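Local coordinates for MutT/nudix family protein (Shewanella oneidensis, PDB 3GZ5) that regulates transcription of NAD metabolism genes in response to ADP-ribose, probably binding DNA through a winged helix domain joined to a Nudix domain, at residues B[51-56]-B[137-142]. Numbering follows the deposited sequence.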
ATOM      1  N   GLY B  51      16.104  20.197 -16.693  1.00 66.39           N
ATOM      2  CA  GLY B  51      16.402  21.204 -15.671  1.00 65.53           C
ATOM      3  C   GLY B  51      15.452  21.310 -14.483  1.00 64.45           C
ATOM      4  O   GLY B  51      15.758  22.005 -13.511  1.00 65.12           O
ATOM      5  N   LEU B  52      14.301  20.650 -14.551  1.00 63.39           N
ATOM      6  CA  LEU B  52      13.331  20.685 -13.450  1.00 62.27           C
ATOM      7  C   LEU B  52      13.752  19.752 -12.313  1.00 61.20           C
ATOM      8  O   LEU B  52      14.528  18.812 -12.523  1.00 61.61           O
ATOM      9  CB  LEU B  52      11.920  20.338 -13.944  1.00 62.45           C
ATOM     10  CG  LEU B  52      11.263  21.336 -14.901  1.00 62.95           C
ATOM     11  CD1 LEU B  52      10.072  20.743 -15.605  1.00 62.77           C
ATOM     12  CD2 LEU B  52      10.842  22.598 -14.154  1.00 65.36           C
ATOM     13  N   TRP B  53      13.264  20.022 -11.102  1.00 59.67           N
ATOM     14  CA  TRP B  53      13.529  19.127  -9.973  1.00 57.67           C
ATOM     15  C   TRP B  53      12.514  18.004  -9.922  1.00 55.96           C
ATOM     16  O   TRP B  53      11.370  18.158 -10.340  1.00 56.16           O
ATOM     17  CB  TRP B  53      13.591  19.878  -8.640  1.00 58.11           C
ATOM     18  CG  TRP B  53      14.750  20.812  -8.586  1.00 57.79           C
ATOM     19  CD1 TRP B  53      14.798  22.071  -9.113  1.00 57.85           C
ATOM     20  CD2 TRP B  53      16.040  20.565  -8.010  1.00 58.11           C
ATOM     21  NE1 TRP B  53      16.034  22.625  -8.903  1.00 59.23           N
ATOM     22  CE2 TRP B  53      16.817  21.733  -8.219  1.00 58.35           C
ATOM     23  CE3 TRP B  53      16.613  19.484  -7.329  1.00 58.20           C
ATOM     24  CZ2 TRP B  53      18.137  21.848  -7.777  1.00 57.98           C
ATOM     25  CZ3 TRP B  53      17.929  19.598  -6.875  1.00 57.73           C
ATOM     26  CH2 TRP B  53      18.678  20.775  -7.110  1.00 58.96           C
ATOM     27  N   GLY B  54      12.956  16.860  -9.425  1.00 54.27           N
ATOM     28  CA  GLY B  54      12.086  15.698  -9.311  1.00 51.66           C
ATOM     29  C   GLY B  54      12.682  14.679  -8.372  1.00 49.49           C
ATOM     30  O   GLY B  54      13.802  14.831  -7.888  1.00 48.83           O
ATOM     31  N   LEU B  55      11.914  13.624  -8.137  1.00 48.51           N
ATOM     32  CA  LEU B  55      12.307  12.537  -7.242  1.00 47.21           C
ATOM     33  C   LEU B  55      13.566  11.828  -7.721  1.00 46.34           C
ATOM     34  O   LEU B  55      13.777  11.673  -8.942  1.00 46.02           O
ATOM     35  CB  LEU B  55      11.162  11.526  -7.127  1.00 46.77           C
ATOM     36  CG  LEU B  55       9.802  12.077  -6.695  1.00 46.09           C
ATOM     37  CD1 LEU B  55       8.714  10.995  -6.698  1.00 42.72           C
ATOM     38  CD2 LEU B  55       9.933  12.731  -5.337  1.00 44.23           C
ATOM     39  N   PRO B  56      14.400  11.365  -6.770  1.00 45.73           N
ATOM     40  CA  PRO B  56      15.432  10.402  -7.148  1.00 45.19           C
ATOM     41  C   PRO B  56      14.736   9.117  -7.614  1.00 45.25           C
ATOM     42  O   PRO B  56      13.654   8.773  -7.098  1.00 44.98           O
ATOM     43  CB  PRO B  56      16.211  10.174  -5.851  1.00 45.20           C
ATOM     44  CG  PRO B  56      15.313  10.657  -4.769  1.00 45.60           C
ATOM     45  CD  PRO B  56      14.418  11.684  -5.331  1.00 45.30           C
ATOM     46  N   LEU B 137       5.988  22.025  -2.505  1.00 66.54           N
ATOM     47  CA  LEU B 137       4.579  22.111  -2.881  1.00 67.64           C
ATOM     48  C   LEU B 137       4.225  23.316  -3.784  1.00 68.26           C
ATOM     49  O   LEU B 137       3.147  23.344  -4.390  1.00 68.57           O
ATOM     50  CB  LEU B 137       3.680  22.074  -1.636  1.00 67.48           C
ATOM     51  CG  LEU B 137       3.791  20.876  -0.679  1.00 67.62           C
ATOM     52  CD1 LEU B 137       2.821  21.047   0.485  1.00 68.07           C
ATOM     53  CD2 LEU B 137       3.556  19.528  -1.379  1.00 67.07           C
ATOM     54  N   GLN B 138       5.134  24.290  -3.881  1.00 68.84           N
ATOM     55  CA  GLN B 138       4.978  25.423  -4.811  1.00 69.56           C
ATOM     56  C   GLN B 138       5.975  25.413  -5.987  1.00 68.88           C
ATOM     57  O   GLN B 138       6.175  26.435  -6.644  1.00 69.24           O
ATOM     58  CB  GLN B 138       5.053  26.764  -4.055  1.00 69.83           C
ATOM     59  CG  GLN B 138       3.702  27.256  -3.527  1.00 72.20           C
ATOM     60  CD  GLN B 138       3.222  26.487  -2.302  1.00 74.42           C
ATOM     61  OE1 GLN B 138       3.916  26.415  -1.285  1.00 75.28           O
ATOM     62  NE2 GLN B 138       2.017  25.928  -2.389  1.00 75.02           N
ATOM     63  N   MET B 139       6.591  24.260  -6.244  1.00 68.17           N
ATOM     64  CA  MET B 139       7.583  24.127  -7.324  1.00 67.01           C
ATOM     65  C   MET B 139       6.996  23.428  -8.561  1.00 66.30           C
ATOM     66  O   MET B 139       5.984  22.716  -8.455  1.00 66.21           O
ATOM     67  CB  MET B 139       8.827  23.388  -6.842  1.00 66.99           C
ATOM     68  CG  MET B 139       9.929  24.272  -6.321  1.00 66.97           C
ATOM     69  SD  MET B 139      11.093  23.367  -5.272  1.00 69.98           S
ATOM     70  CE  MET B 139      12.401  22.904  -6.414  1.00 68.77           C
ATOM     71  N   PRO B 140       7.613  23.662  -9.744  1.00 65.38           N
ATOM     72  CA  PRO B 140       7.218  22.950 -10.954  1.00 64.16           C
ATOM     73  C   PRO B 140       8.014  21.652 -11.063  1.00 62.88           C
ATOM     74  O   PRO B 140       9.128  21.627 -11.613  1.00 62.85           O
ATOM     75  CB  PRO B 140       7.583  23.934 -12.071  1.00 64.38           C
ATOM     76  CG  PRO B 140       8.743  24.731 -11.523  1.00 64.78           C
ATOM     77  CD  PRO B 140       8.702  24.630 -10.010  1.00 65.26           C
ATOM     78  N   LEU B 141       7.458  20.574 -10.511  1.00 61.01           N
ATOM     79  CA  LEU B 141       8.219  19.323 -10.457  1.00 58.39           C
ATOM     80  C   LEU B 141       8.024  18.543 -11.741  1.00 57.42           C
ATOM     81  O   LEU B 141       6.930  18.543 -12.318  1.00 56.84           O
ATOM     82  CB  LEU B 141       7.842  18.493  -9.223  1.00 57.96           C
ATOM     83  CG  LEU B 141       8.059  19.193  -7.875  1.00 56.30           C
ATOM     84  CD1 LEU B 141       7.795  18.239  -6.739  1.00 54.53           C
ATOM     85  CD2 LEU B 141       9.462  19.785  -7.743  1.00 53.65           C
ATOM     86  N   ALA B 142       9.095  17.900 -12.195  1.00 56.19           N
ATOM     87  CA  ALA B 142       9.005  16.980 -13.324  1.00 55.27           C
ATOM     88  C   ALA B 142       7.812  16.013 -13.179  1.00 54.43           C
ATOM     89  O   ALA B 142       7.426  15.628 -12.066  1.00 54.15           O
ATOM     90  CB  ALA B 142      10.308  16.220 -13.495  1.00 55.23           C
TER
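A single backbone hydrogen bond ties W53 to A142 and pins a loop of the Nudix fold, the one between helices 133-136 and 145-162, onto the short strand 53-54 beside strand 36-43. A142 N gives its hydrogen to W53 O over 2.9 Å, nearly straight at 160°. The same oxygen takes a weaker CA-H...O contact from L141 CA at 3.4 Å, so two neighbouring residues of the loop converge on one carbonyl.

The remaining contacts are van der Waals, mostly between apolar groups, near the surface. L52 points toward the loop; its CG sits beside the backbone N (chi1 -67°), and CD2 lies 4.0 Å from P140 CG. A branched aliphatic residue suits this place because it sets a methyl against the apolar proline ring, while CB faces A142 CB; the same CD2 also lies tight against P140 O, at 3.2 Å. An alanine here would probably leave the P140 ring without this methyl partner and open a gap beside it. A142 and G54 suit their close approach by being small: G54, lacking a CB, leaves room for A142 CB. L141 sets CD2 by W53 CB and also touches L41 and I149, linking strand 36-43 to helix 145-162. W53, whose ring also packs edge-to-face with W131, meets flexible, unbranched M139 obliquely: the methionine chain bends at chi3 (95°), and its CE lies 3.7 Å from W53 CD1.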